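Local coordinates for twin-arginine translocation pathway signal protein (Burkholderia phytofirmans, PDB 2RJO) that binds beta-D-galactopyranose in the crystal and is probably a periplasmic sugar-binding protein of an ABC-type uptake system, at residues A52-R55 / A56-K60; K99-P103 / W104-P108; T192-N195 / S196-G200. All coordinates share one frame; numbering follows the deposited sequence.

Contact 1 of 3, residues A52-R55 / A56-K60; sequences ADIR and ALLQK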
ATOM      1  N   ALA A  52     -13.027   8.693 -14.392  1.00 25.66           N
ATOM      2  CA  ALA A  52     -14.130   9.604 -14.685  1.00 25.65           C
ATOM      3  C   ALA A  52     -14.121  10.760 -13.695  1.00 25.88           C
ATOM      4  O   ALA A  52     -14.232  11.925 -14.088  1.00 27.04           O
ATOM      5  CB  ALA A  52     -15.459   8.860 -14.612  1.00 24.95           C
ATOM      6  N   ASP A  53     -13.983  10.436 -12.411  1.00 25.10           N
ATOM      7  CA  ASP A  53     -13.951  11.439 -11.351  1.00 25.02           C
ATOM      8  C   ASP A  53     -12.763  12.386 -11.478  1.00 23.97           C
ATOM      9  O   ASP A  53     -12.894  13.600 -11.275  1.00 24.89           O
ATOM     10  CB  ASP A  53     -13.905  10.755  -9.979  1.00 26.76           C
ATOM     11  CG  ASP A  53     -15.200  10.055  -9.637  1.00 29.58           C
ATOM     12  OD1 ASP A  53     -16.072   9.965 -10.527  1.00 32.43           O
ATOM     13  OD2 ASP A  53     -15.351   9.585  -8.484  1.00 31.66           O
ATOM     14  N   ILE A  54     -11.601  11.824 -11.797  1.00 23.01           N
ATOM     15  CA  ILE A  54     -10.396  12.618 -11.948  1.00 21.54           C
ATOM     16  C   ILE A  54     -10.601  13.605 -13.087  1.00 22.04           C
ATOM     17  O   ILE A  54     -10.191  14.761 -12.987  1.00 21.46           O
ATOM     18  CB  ILE A  54      -9.169  11.721 -12.234  1.00 20.61           C
ATOM     19  CG1 ILE A  54      -8.780  10.954 -10.966  1.00 19.21           C
ATOM     20  CG2 ILE A  54      -8.010  12.559 -12.705  1.00 17.21           C
ATOM     21  CD1 ILE A  54      -7.721   9.893 -11.173  1.00 20.00           C
ATOM     22  N   ARG A  55     -11.243  13.151 -14.163  1.00 21.95           N
ATOM     23  CA  ARG A  55     -11.509  14.018 -15.309  1.00 21.42           C
ATOM     24  C   ARG A  55     -12.489  15.114 -14.910  1.00 20.38           C
ATOM     25  O   ARG A  55     -12.299  16.281 -15.235  1.00 20.22           O
ATOM     26  CB  ARG A  55     -12.076  13.210 -16.490  1.00 24.07           C
ATOM     27  CG  ARG A  55     -11.004  12.597 -17.398  1.00 26.01           C
ATOM     28  CD  ARG A  55     -11.563  11.503 -18.322  1.00 29.43           C
ATOM     29  NE  ARG A  55     -10.496  10.889 -19.110  1.00 30.33           N
ATOM     30  CZ  ARG A  55     -10.579   9.702 -19.708  1.00 33.70           C
ATOM     31  NH1 ARG A  55     -11.691   8.975 -19.618  1.00 31.80           N
ATOM     32  NH2 ARG A  55      -9.538   9.230 -20.390  1.00 32.84           N
ATOM     33  N   ALA A  56     -13.540  14.742 -14.201  1.00 20.31           N
ATOM     34  CA  ALA A  56     -14.521  15.728 -13.777  1.00 21.73           C
ATOM     35  C   ALA A  56     -13.865  16.824 -12.934  1.00 23.14           C
ATOM     36  O   ALA A  56     -14.201  18.007 -13.072  1.00 23.96           O
ATOM     37  CB  ALA A  56     -15.641  15.048 -12.985  1.00 20.83           C
ATOM     38  N   LEU A  57     -12.924  16.433 -12.076  1.00 23.35           N
ATOM     39  CA  LEU A  57     -12.239  17.384 -11.204  1.00 24.24           C
ATOM     40  C   LEU A  57     -11.245  18.238 -11.999  1.00 24.51           C
ATOM     41  O   LEU A  57     -11.111  19.438 -11.757  1.00 22.72           O
ATOM     42  CB  LEU A  57     -11.517  16.630 -10.070  1.00 26.08           C
ATOM     43  CG  LEU A  57     -11.229  17.347  -8.743  1.00 27.02           C
ATOM     44  CD1 LEU A  57     -10.541  16.405  -7.755  1.00 28.46           C
ATOM     45  CD2 LEU A  57     -10.350  18.530  -9.004  1.00 31.01           C
ATOM     46  N   LEU A  58     -10.548  17.622 -12.946  1.00 24.49           N
ATOM     47  CA  LEU A  58      -9.588  18.362 -13.748  1.00 25.14           C
ATOM     48  C   LEU A  58     -10.319  19.469 -14.496  1.00 26.50           C
ATOM     49  O   LEU A  58      -9.765  20.535 -14.720  1.00 26.60           O
ATOM     50  CB  LEU A  58      -8.872  17.432 -14.730  1.00 24.04           C
ATOM     51  CG  LEU A  58      -7.846  16.445 -14.161  1.00 23.51           C
ATOM     52  CD1 LEU A  58      -7.328  15.560 -15.286  1.00 22.26           C
ATOM     53  CD2 LEU A  58      -6.683  17.186 -13.515  1.00 23.61           C
ATOM     54  N   GLN A  59     -11.575  19.209 -14.855  1.00 27.46           N
ATOM     55  CA  GLN A  59     -12.406  20.177 -15.569  1.00 29.13           C
ATOM     56  C   GLN A  59     -12.896  21.336 -14.705  1.00 29.12           C
ATOM     57  O   GLN A  59     -12.827  22.497 -15.124  1.00 29.45           O
ATOM     58  CB  GLN A  59     -13.628  19.495 -16.171  1.00 31.16           C
ATOM     59  CG  GLN A  59     -13.368  18.692 -17.417  1.00 33.67           C
ATOM     60  CD  GLN A  59     -14.668  18.203 -18.026  1.00 36.34           C
ATOM     61  OE1 GLN A  59     -15.535  19.011 -18.407  1.00 36.43           O
ATOM     62  NE2 GLN A  59     -14.826  16.881 -18.110  1.00 35.34           N
ATOM     63  N   LYS A  60     -13.412  21.028 -13.518  1.00 28.85           N
ATOM     64  CA  LYS A  60     -13.916  22.061 -12.620  1.00 30.04           C
ATOM     65  C   LYS A  60     -12.831  22.927 -11.998  1.00 28.64           C
ATOM     66  O   LYS A  60     -13.129  23.962 -11.420  1.00 30.22           O
ATOM     67  CB  LYS A  60     -14.760  21.453 -11.499  1.00 30.67           C
ATOM     68  CG  LYS A  60     -16.147  21.016 -11.936  1.00 37.41           C
ATOM     69  CD  LYS A  60     -16.950  22.147 -12.597  1.00 39.12           C
ATOM     70  CE  LYS A  60     -17.256  23.277 -11.611  1.00 41.09           C
ATOM     71  NZ  LYS A  60     -17.774  24.466 -12.359  1.00 43.00           N
TER
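Ile-54 O meets both the backbone N and the branch carbon of Leu-58. The backbone Leu-58 N donates to it over 2.9 Å, and Leu-58 CG lies 3.1 Å from the same Ile-54 O. The bond spans one turn of helix 47-60. The same i to i+4 bond recurs at Ala-56 N to Ala-52 O (2.9 Å), Leu-57 N to Asp-53 O (2.9 Å) and Gln-59 N to Arg-55 O (3.0 Å). The side chains of Ile-54 and Leu-58 run alongside each other and point the same way. Ile-54 CG2 touches Leu-58 CD1 at 4.0 Å. In Leu-58 the CG atom is anti to its own carbonyl carbon (chi1 -72°). That brings CG against Ile-54 O, one turn back. Both residues are buried. Ile-54 packs on Leu-67 of strand 65-69 and Ile-80 of helix 74-87, while Leu-58 reaches Leu-65 and Ala-83. Leu-57 turns to another part of the same sheet and meets Val-39 and Leu-41 of strand 38-42. On the exposed face, Gln-59 CG passes 3.4 Å from Arg-55 O and the chain then runs on extended. The helix is therefore amphipathic here. Four successive i to i+4 bonds join the peptides of 52-55 to those of 56-59. The aliphatic branches face the sheet and the next helix. Arg-55 and Gln-59 lie on the exposed side, with Arg-55 also resting on Val-79.

Contact 2 of 3, residues K99-P103 / W104-P108; sequences KDLHP and WDYNP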
ATOM      1  N   LYS A  99       5.497  -0.682 -16.004  1.00 26.30           N
ATOM      2  CA  LYS A  99       6.936  -0.564 -15.872  1.00 27.43           C
ATOM      3  C   LYS A  99       7.475   0.586 -16.726  1.00 27.33           C
ATOM      4  O   LYS A  99       8.338   1.345 -16.278  1.00 26.89           O
ATOM      5  CB  LYS A  99       7.605  -1.874 -16.288  1.00 30.19           C
ATOM      6  CG  LYS A  99       9.119  -1.892 -16.106  1.00 31.69           C
ATOM      7  CD  LYS A  99       9.738  -3.063 -16.863  1.00 34.56           C
ATOM      8  CE  LYS A  99      11.254  -3.077 -16.725  1.00 36.29           C
ATOM      9  NZ  LYS A  99      11.851  -1.769 -17.150  1.00 36.26           N
ATOM     10  N   ASP A 100       6.954   0.728 -17.945  1.00 27.75           N
ATOM     11  CA  ASP A 100       7.418   1.773 -18.870  1.00 27.10           C
ATOM     12  C   ASP A 100       7.028   3.202 -18.528  1.00 25.49           C
ATOM     13  O   ASP A 100       7.639   4.142 -19.032  1.00 25.77           O
ATOM     14  CB  ASP A 100       6.939   1.496 -20.296  1.00 30.49           C
ATOM     15  CG  ASP A 100       7.337   0.128 -20.793  1.00 35.91           C
ATOM     16  OD1 ASP A 100       8.288  -0.473 -20.235  1.00 37.60           O
ATOM     17  OD2 ASP A 100       6.691  -0.347 -21.757  1.00 39.32           O
ATOM     18  N   LEU A 101       6.011   3.375 -17.696  1.00 23.18           N
ATOM     19  CA  LEU A 101       5.575   4.715 -17.327  1.00 22.76           C
ATOM     20  C   LEU A 101       6.518   5.349 -16.306  1.00 23.80           C
ATOM     21  O   LEU A 101       6.549   4.928 -15.144  1.00 23.65           O
ATOM     22  CB  LEU A 101       4.165   4.670 -16.749  1.00 19.88           C
ATOM     23  CG  LEU A 101       3.514   6.030 -16.537  1.00 17.65           C
ATOM     24  CD1 LEU A 101       3.302   6.686 -17.892  1.00 17.45           C
ATOM     25  CD2 LEU A 101       2.174   5.856 -15.814  1.00 19.37           C
ATOM     26  N   HIS A 102       7.273   6.361 -16.738  1.00 22.58           N
ATOM     27  CA  HIS A 102       8.218   7.052 -15.855  1.00 22.48           C
ATOM     28  C   HIS A 102       7.895   8.540 -15.747  1.00 21.96           C
ATOM     29  O   HIS A 102       7.565   9.196 -16.745  1.00 19.90           O
ATOM     30  CB  HIS A 102       9.653   6.912 -16.379  1.00 22.51           C
ATOM     31  CG  HIS A 102      10.102   5.499 -16.560  1.00 24.39           C
ATOM     32  ND1 HIS A 102      10.280   4.629 -15.498  1.00 23.86           N
ATOM     33  CD2 HIS A 102      10.395   4.786 -17.672  1.00 22.86           C
ATOM     34  CE1 HIS A 102      10.657   3.455 -15.953  1.00 24.06           C
ATOM     35  NE2 HIS A 102      10.734   3.518 -17.274  1.00 24.58           N
ATOM     36  N   PRO A 103       7.985   9.097 -14.528  1.00 22.53           N
ATOM     37  CA  PRO A 103       7.693  10.523 -14.360  1.00 22.68           C
ATOM     38  C   PRO A 103       8.573  11.444 -15.212  1.00 23.20           C
ATOM     39  O   PRO A 103       8.103  12.473 -15.701  1.00 22.79           O
ATOM     40  CB  PRO A 103       7.882  10.754 -12.856  1.00 22.59           C
ATOM     41  CG  PRO A 103       8.719   9.597 -12.403  1.00 24.47           C
ATOM     42  CD  PRO A 103       8.205   8.449 -13.226  1.00 21.39           C
ATOM     43  N   TRP A 104       9.838  11.076 -15.393  1.00 22.41           N
ATOM     44  CA  TRP A 104      10.748  11.903 -16.187  1.00 22.82           C
ATOM     45  C   TRP A 104      10.365  11.993 -17.665  1.00 23.64           C
ATOM     46  O   TRP A 104      10.914  12.813 -18.405  1.00 25.52           O
ATOM     47  CB  TRP A 104      12.190  11.418 -16.028  1.00 22.70           C
ATOM     48  CG  TRP A 104      12.384   9.938 -16.169  1.00 22.54           C
ATOM     49  CD1 TRP A 104      12.429   9.223 -17.325  1.00 23.94           C
ATOM     50  CD2 TRP A 104      12.587   8.998 -15.108  1.00 23.48           C
ATOM     51  NE1 TRP A 104      12.644   7.892 -17.053  1.00 23.72           N
ATOM     52  CE2 TRP A 104      12.733   7.728 -15.694  1.00 23.57           C
ATOM     53  CE3 TRP A 104      12.632   9.103 -13.710  1.00 23.47           C
ATOM     54  CZ2 TRP A 104      12.957   6.575 -14.936  1.00 22.73           C
ATOM     55  CZ3 TRP A 104      12.852   7.956 -12.959  1.00 21.91           C
ATOM     56  CH2 TRP A 104      12.999   6.710 -13.571  1.00 21.61           C
ATOM     57  N   ASP A 105       9.424  11.155 -18.094  1.00 25.19           N
ATOM     58  CA  ASP A 105       8.948  11.211 -19.474  1.00 24.72           C
ATOM     59  C   ASP A 105       7.758  12.183 -19.540  1.00 24.80           C
ATOM     60  O   ASP A 105       7.239  12.471 -20.621  1.00 24.57           O
ATOM     61  CB  ASP A 105       8.520   9.823 -19.983  1.00 24.97           C
ATOM     62  CG  ASP A 105       9.707   8.880 -20.211  1.00 24.79           C
ATOM     63  OD1 ASP A 105      10.773   9.343 -20.673  1.00 25.56           O
ATOM     64  OD2 ASP A 105       9.569   7.670 -19.941  1.00 26.76           O
ATOM     65  N   TYR A 106       7.324  12.677 -18.382  1.00 23.81           N
ATOM     66  CA  TYR A 106       6.219  13.632 -18.344  1.00 24.31           C
ATOM     67  C   TYR A 106       6.558  14.849 -17.479  1.00 25.22           C
ATOM     68  O   TYR A 106       5.749  15.246 -16.636  1.00 25.51           O
ATOM     69  CB  TYR A 106       4.929  12.990 -17.803  1.00 23.18           C
ATOM     70  CG  TYR A 106       4.284  11.937 -18.686  1.00 24.21           C
ATOM     71  CD1 TYR A 106       4.749  10.625 -18.691  1.00 25.12           C
ATOM     72  CD2 TYR A 106       3.185  12.245 -19.479  1.00 23.02           C
ATOM     73  CE1 TYR A 106       4.131   9.640 -19.457  1.00 26.56           C
ATOM     74  CE2 TYR A 106       2.553  11.263 -20.259  1.00 25.88           C
ATOM     75  CZ  TYR A 106       3.034   9.960 -20.237  1.00 26.07           C
ATOM     76  OH  TYR A 106       2.408   8.965 -20.962  1.00 28.97           O
ATOM     77  N   ASN A 107       7.742  15.435 -17.671  1.00 25.59           N
ATOM     78  CA  ASN A 107       8.131  16.619 -16.889  1.00 26.08           C
ATOM     79  C   ASN A 107       7.256  17.823 -17.259  1.00 27.56           C
ATOM     80  O   ASN A 107       6.995  18.069 -18.439  1.00 28.92           O
ATOM     81  CB  ASN A 107       9.599  16.989 -17.132  1.00 26.65           C
ATOM     82  CG  ASN A 107      10.570  15.928 -16.634  1.00 26.87           C
ATOM     83  OD1 ASN A 107      10.245  15.134 -15.751  1.00 26.76           O
ATOM     84  ND2 ASN A 107      11.780  15.921 -17.193  1.00 25.89           N
ATOM     85  N   PRO A 108       6.796  18.599 -16.259  1.00 27.51           N
ATOM     86  CA  PRO A 108       6.997  18.458 -14.811  1.00 26.83           C
ATOM     87  C   PRO A 108       5.712  17.966 -14.118  1.00 26.23           C
ATOM     88  O   PRO A 108       5.681  17.783 -12.893  1.00 25.25           O
ATOM     89  CB  PRO A 108       7.330  19.881 -14.405  1.00 26.79           C
ATOM     90  CG  PRO A 108       6.253  20.643 -15.184  1.00 27.06           C
ATOM     91  CD  PRO A 108       6.232  19.931 -16.561  1.00 26.21           C
TER
HETATM   92  O   HOH W   1       7.075   6.796 -19.584  1.00 33.50           O
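His-102 and Trp-104 pack against each other where the loop between strands 90-94 and 110-115 makes a short 3-10 turn. Two i to i+3 bonds define the turn. Asp-105 N donates to His-102 O at 3.0 Å, and Tyr-106 N donates to Pro-103 O at 2.8 Å. The tight part is a CH-pi contact: His-102 CB sits over one face of the indole, 3.4 Å from the centroid of the five-membered ring of Trp-104. The imidazole then runs beside the indole. Its plane makes 10° with the six-membered ring, but the two are slid apart and barely overlap. Trp-104 has its CG between the backbone N and the carbonyl carbon (chi1 47°), which brings the indole back beside His-102. His-102 ND1 is hydrogen-bonded to Glu-283. Nearby, Leu-101 CD1 meets Tyr-106 CE1 at 3.4 Å, the two side chains crossing at about a right angle next to helix 74-87. The exposed Asp-105 makes the looser side. Its carboxylate reaches the Asp-100 to His-102 backbone through one water. That water donates to Asp-105 OD2 at 2.7 Å and to Asp-100 O at 2.8 Å, and accepts from His-102 N at 2.9 Å.

Contact 3 of 3, residues T192-N195 / S196-G200; sequences TRFN and SKIKG. With SO4 (sulfate ion), chain E.
Ile-198 and Asn-195 meet at the C-terminal end of helix 180-194, in the alpha-to-beta connection that leads into strand 198-203 of a parallel sheet. Asn-195 leaves the helix with positive phi (49°), and a short 3-10 turn follows. Ile-198 N donates to Asn-195 O at 3.1 Å in a nearly straight bond, 172° at the hydrogen. The side chain of Ile-198 starts beside that oxygen, with CB 3.6 Å from Asn-195 O. With CG1 anti to its own carbonyl carbon (chi1 -60°), CG1 turns back to the helix end and lies 3.7 Å from Phe-194 CB. It also borders Asn-195 O. CD1, at the tip, continues past Phe-194 CB at 4.0 Å. Ile-198 is buried and shares Leu-171 of strand 168-175 with Phe-194, so the helix end and the strand start rest on one neighbour. The Phe-194 ring has Arg-193 CG over the centre of one face. The arginine chain bends at chi3, and its NH2 makes a weak hydrogen bond to a sulfate ion, which probably came from the crystallisation liquor. A water joins the two ends of the turn, donating to Asn-195 O at 2.6 Å and to Ile-198 O at 2.7 Å.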
ATOM      1  N   THR A 192     -11.486 -26.456   5.667  1.00 28.30           N
ATOM      2  CA  THR A 192     -12.312 -27.623   5.423  1.00 28.32           C
ATOM      3  C   THR A 192     -11.544 -28.575   4.513  1.00 28.23           C
ATOM      4  O   THR A 192     -11.621 -29.790   4.671  1.00 29.37           O
ATOM      5  CB  THR A 192     -13.638 -27.230   4.735  1.00 28.74           C
ATOM      6  OG1 THR A 192     -14.544 -26.690   5.710  1.00 27.71           O
ATOM      7  CG2 THR A 192     -14.267 -28.444   4.059  1.00 27.84           C
ATOM      8  N   ARG A 193     -10.791 -28.005   3.578  1.00 26.07           N
ATOM      9  CA  ARG A 193     -10.024 -28.784   2.618  1.00 25.80           C
ATOM     10  C   ARG A 193      -8.722 -29.370   3.133  1.00 25.70           C
ATOM     11  O   ARG A 193      -8.422 -30.529   2.852  1.00 26.36           O
ATOM     12  CB  ARG A 193      -9.723 -27.940   1.380  1.00 27.06           C
ATOM     13  CG  ARG A 193      -9.000 -28.709   0.301  1.00 27.86           C
ATOM     14  CD  ARG A 193      -9.034 -27.999  -1.049  1.00 28.83           C
ATOM     15  NE  ARG A 193      -7.689 -27.795  -1.578  1.00 31.57           N
ATOM     16  CZ  ARG A 193      -7.403 -27.667  -2.869  1.00 33.86           C
ATOM     17  NH1 ARG A 193      -8.375 -27.733  -3.775  1.00 36.85           N
ATOM     18  NH2 ARG A 193      -6.149 -27.463  -3.258  1.00 33.67           N
ATOM     19  N   PHE A 194      -7.955 -28.577   3.884  1.00 24.67           N
ATOM     20  CA  PHE A 194      -6.657 -29.007   4.411  1.00 24.65           C
ATOM     21  C   PHE A 194      -6.597 -29.346   5.907  1.00 25.24           C
ATOM     22  O   PHE A 194      -5.674 -30.035   6.346  1.00 24.75           O
ATOM     23  CB  PHE A 194      -5.590 -27.943   4.103  1.00 22.56           C
ATOM     24  CG  PHE A 194      -5.387 -27.685   2.632  1.00 22.92           C
ATOM     25  CD1 PHE A 194      -5.463 -26.388   2.117  1.00 21.84           C
ATOM     26  CD2 PHE A 194      -5.130 -28.738   1.755  1.00 22.30           C
ATOM     27  CE1 PHE A 194      -5.284 -26.139   0.746  1.00 21.77           C
ATOM     28  CE2 PHE A 194      -4.948 -28.504   0.380  1.00 23.94           C
ATOM     29  CZ  PHE A 194      -5.028 -27.201  -0.126  1.00 22.14           C
ATOM     30  N   ASN A 195      -7.548 -28.851   6.692  1.00 26.58           N
ATOM     31  CA  ASN A 195      -7.575 -29.131   8.130  1.00 28.76           C
ATOM     32  C   ASN A 195      -6.233 -28.911   8.830  1.00 29.11           C
ATOM     33  O   ASN A 195      -5.585 -27.888   8.639  1.00 29.55           O
ATOM     34  CB  ASN A 195      -8.016 -30.567   8.371  1.00 31.62           C
ATOM     35  CG  ASN A 195      -9.183 -30.962   7.505  1.00 35.32           C
ATOM     36  OD1 ASN A 195      -9.088 -30.969   6.274  1.00 38.37           O
ATOM     37  ND2 ASN A 195     -10.297 -31.297   8.138  1.00 37.59           N
ATOM     38  N   SER A 196      -5.816 -29.890   9.629  1.00 28.12           N
ATOM     39  CA  SER A 196      -4.568 -29.803  10.397  1.00 28.17           C
ATOM     40  C   SER A 196      -3.321 -29.540   9.569  1.00 27.79           C
ATOM     41  O   SER A 196      -2.296 -29.100  10.096  1.00 28.24           O
ATOM     42  CB  SER A 196      -4.360 -31.087  11.206  1.00 27.34           C
ATOM     43  OG  SER A 196      -4.106 -32.180  10.342  1.00 30.59           O
ATOM     44  N   LYS A 197      -3.395 -29.815   8.277  1.00 27.13           N
ATOM     45  CA  LYS A 197      -2.247 -29.595   7.413  1.00 27.45           C
ATOM     46  C   LYS A 197      -1.810 -28.129   7.391  1.00 25.90           C
ATOM     47  O   LYS A 197      -0.660 -27.833   7.085  1.00 24.87           O
ATOM     48  CB  LYS A 197      -2.563 -30.083   5.997  1.00 29.80           C
ATOM     49  CG  LYS A 197      -2.793 -31.589   5.925  1.00 31.80           C
ATOM     50  CD  LYS A 197      -3.210 -32.042   4.538  1.00 35.77           C
ATOM     51  CE  LYS A 197      -4.700 -31.822   4.291  1.00 37.77           C
ATOM     52  NZ  LYS A 197      -5.573 -32.605   5.242  1.00 38.09           N
ATOM     53  N   ILE A 198      -2.721 -27.220   7.731  1.00 24.45           N
ATOM     54  CA  ILE A 198      -2.414 -25.793   7.751  1.00 24.28           C
ATOM     55  C   ILE A 198      -1.674 -25.395   9.034  1.00 25.30           C
ATOM     56  O   ILE A 198      -2.267 -25.358  10.112  1.00 25.91           O
ATOM     57  CB  ILE A 198      -3.702 -24.940   7.650  1.00 22.99           C
ATOM     58  CG1 ILE A 198      -4.438 -25.243   6.344  1.00 21.90           C
ATOM     59  CG2 ILE A 198      -3.355 -23.459   7.691  1.00 23.96           C
ATOM     60  CD1 ILE A 198      -5.757 -24.498   6.196  1.00 17.81           C
ATOM     61  N   LYS A 199      -0.380 -25.091   8.912  1.00 25.62           N
ATOM     62  CA  LYS A 199       0.444 -24.695  10.062  1.00 24.85           C
ATOM     63  C   LYS A 199       0.767 -23.198  10.049  1.00 24.40           C
ATOM     64  O   LYS A 199       1.513 -22.709  10.894  1.00 22.93           O
ATOM     65  CB  LYS A 199       1.764 -25.479  10.063  1.00 26.91           C
ATOM     66  CG  LYS A 199       1.615 -26.982  10.239  1.00 28.59           C
ATOM     67  CD  LYS A 199       0.972 -27.317  11.576  1.00 30.97           C
ATOM     68  CE  LYS A 199       0.614 -28.796  11.656  1.00 31.98           C
ATOM     69  NZ  LYS A 199       0.004 -29.122  12.984  1.00 32.63           N
ATOM     70  N   GLY A 200       0.212 -22.478   9.080  1.00 23.29           N
ATOM     71  CA  GLY A 200       0.461 -21.054   8.987  1.00 22.37           C
ATOM     72  C   GLY A 200      -0.305 -20.387   7.861  1.00 24.60           C
ATOM     73  O   GLY A 200      -0.852 -21.062   6.974  1.00 23.25           O
TER
HETATM   74  S   SO4 E 371      -6.188 -24.309  -6.153  1.00 55.57           S
HETATM   75  O1  SO4 E 371      -5.879 -25.338  -5.130  1.00 54.70           O
HETATM   76  O2  SO4 E 371      -4.955 -23.588  -6.568  1.00 54.15           O
HETATM   77  O3  SO4 E 371      -7.143 -23.311  -5.599  1.00 55.23           O
HETATM   78  O4  SO4 E 371      -6.796 -24.996  -7.327  1.00 56.25           O
HETATM   79  O   HOH W   2      -4.721 -26.465  10.654  1.00 29.96           O

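Overall arrangement
The three contacts follow one another along the chain, and none nests in or crosses another. Contact 1 closes no loop. It lies in the C-terminal part of helix 47-60, between strands 38-42 and 65-69 of the mixed sheet. Contact 2 shapes the connection between strands 90-94 and 110-115 of the same sheet. Helix 74-87 touches both contacts and lies between them; their centres are about 21 Å apart. Contact 3 turns helix 180-194 into strand 198-203 of the four-stranded parallel sheet, in the other lobe. Its centre is about 48 Å from that of contact 1 and about 46 Å from that of contact 2, beyond the centre of the chain. The bound galactose is about 13 Å from the side chain of Ile-54.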